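Side-chain contact in IroE protein (PDB 2GZS), which hydrolyses the trilactone ring of enterobactin and its glucosylated salmochelin forms, preferring the iron-free siderophores and usually cutting once to give linear trimers: residues Asp60-Leu63 and Lys64-Glu68. Numbering follows the deposited sequence.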
# COMPACT_ATOMS: atom_id res chain seq x y z
N ASP A 60 1.69 -17.31 -10.17
CA ASP A 60 2.83 -18.10 -9.72
C ASP A 60 4.15 -17.52 -10.23
O ASP A 60 5.13 -17.72 -9.50
CB ASP A 60 2.67 -19.58 -10.16
CG ASP A 60 1.97 -20.50 -9.18
OD1 ASP A 60 1.78 -20.17 -7.99
OD2 ASP A 60 1.58 -21.62 -9.61
N GLU A 61 4.21 -16.89 -11.41
CA GLU A 61 5.51 -16.37 -11.87
C GLU A 61 6.00 -15.29 -10.89
O GLU A 61 7.16 -15.27 -10.58
CB GLU A 61 5.57 -15.69 -13.25
CG GLU A 61 6.90 -15.05 -13.60
CD GLU A 61 7.21 -13.58 -13.74
OE1 GLU A 61 6.50 -12.66 -13.20
OE2 GLU A 61 8.26 -13.27 -14.43
N LEU A 62 5.15 -14.39 -10.38
CA LEU A 62 5.60 -13.43 -9.40
C LEU A 62 6.03 -14.12 -8.10
O LEU A 62 7.07 -13.78 -7.60
CB LEU A 62 4.47 -12.39 -9.12
CG LEU A 62 4.86 -11.35 -8.05
CD1 LEU A 62 5.96 -10.40 -8.38
CD2 LEU A 62 3.59 -10.55 -7.74
N LEU A 63 5.21 -15.07 -7.65
CA LEU A 63 5.60 -15.76 -6.40
C LEU A 63 6.95 -16.50 -6.50
O LEU A 63 7.66 -16.41 -5.53
CB LEU A 63 4.45 -16.68 -6.00
CG LEU A 63 3.06 -16.00 -5.77
CD1 LEU A 63 2.04 -17.04 -5.28
CD2 LEU A 63 3.16 -14.84 -4.80
N LYS A 64 7.16 -17.09 -7.68
CA LYS A 64 8.46 -17.74 -7.93
C LYS A 64 9.58 -16.75 -7.84
O LYS A 64 10.58 -16.93 -7.18
CB LYS A 64 8.35 -18.41 -9.30
CG LYS A 64 9.70 -18.97 -9.79
CD LYS A 64 9.42 -19.64 -11.14
CE LYS A 64 10.68 -20.10 -11.85
NZ LYS A 64 11.24 -19.08 -12.79
N GLN A 65 9.41 -15.56 -8.48
CA GLN A 65 10.50 -14.59 -8.46
C GLN A 65 10.78 -14.00 -7.07
O GLN A 65 11.84 -13.73 -6.60
CB GLN A 65 10.19 -13.46 -9.48
CG GLN A 65 11.32 -12.46 -9.64
CD GLN A 65 12.58 -13.11 -10.27
OE1 GLN A 65 12.38 -13.91 -11.19
NE2 GLN A 65 13.74 -12.76 -9.77
N LEU A 66 9.66 -13.74 -6.32
CA LEU A 66 9.83 -13.33 -4.93
C LEU A 66 10.62 -14.30 -4.08
O LEU A 66 11.39 -13.94 -3.21
CB LEU A 66 8.44 -13.13 -4.27
CG LEU A 66 7.59 -11.99 -4.87
CD1 LEU A 66 6.25 -11.97 -4.14
CD2 LEU A 66 8.22 -10.63 -4.78
N SER A 67 10.35 -15.57 -4.46
CA SER A 67 11.03 -16.62 -3.68
C SER A 67 12.50 -16.75 -4.06
O SER A 67 13.26 -17.52 -3.46
CB SER A 67 10.25 -17.92 -3.95
OG SER A 67 8.91 -17.87 -3.53
N GLU A 68 12.99 -16.03 -5.07
CA GLU A 68 14.42 -16.08 -5.41
C GLU A 68 15.23 -15.29 -4.41
O GLU A 68 16.44 -15.45 -4.24
CB GLU A 68 14.71 -15.49 -6.81
CG GLU A 68 14.17 -16.30 -8.00
CD GLU A 68 14.79 -17.67 -8.21
OE1 GLU A 68 16.03 -17.77 -8.12
OE2 GLU A 68 14.06 -18.64 -8.47
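Lys64 begins the second turn of a short amphipathic helix by donating its backbone N-H to Asp60 O (N to O 2.8 Å). Its CB rests against that same oxygen, while CG stands anti to the backbone N (chi1 172°) and the chain runs straight out as far as CE, bends only at chi4, and leads away from the first turn, where a long, charged residue fits. NZ stays 6.7 Å from Glu61 OE2, too far for a salt bridge, although the opposite charges may attract weakly. Gln65 follows with the next i to i+4 bond, from its N to Glu61 O, and its CB lies against the carbonyl oxygens of Glu61 and Leu62. Its side chain touches Leu260, and a polar, uncharged amide on an aliphatic stem suits this partly exposed place.

Leu66 turns inward. Its N points almost straight at Leu62 O (2.9 Å), and its isobutyl group crosses that of Leu62 at a slant, CG lying 4.2 Å from Leu62 CD1. The same Leu66 CD1 that nears Leu62 CG also comes to 4.3 Å from Leu63 CD2, so three branched apolar side chains make one continuous apolar surface.

Ser67 doubles the grip on Leu63 O. Its N reaches that oxygen at 3.0 Å through a bent bond, and OG donates to it at 2.8 Å from the opposite face of the carbonyl plane; chi1 of -62° folds the hydroxyl back beside the backbone N. Serine suits this place because its short hydroxyl arm can turn back on the carbonyl four residues earlier. With alanine in place of Ser67, Leu63 O would probably keep the bent backbone bond but lose its hydroxyl donor, holding this turn less firmly.

The leucine face packs inward: Leu62 and Leu66 meet Leu259 of helix 247-262, whereas Leu63 and Leu66 touch Tyr11 of strand 11-19. Helix 60-66 thereby joins the C-terminal helix to the edge strand of the alpha/beta-hydrolase sheet, with Ile3 of helix 2-6 touching Asp60 and Leu63.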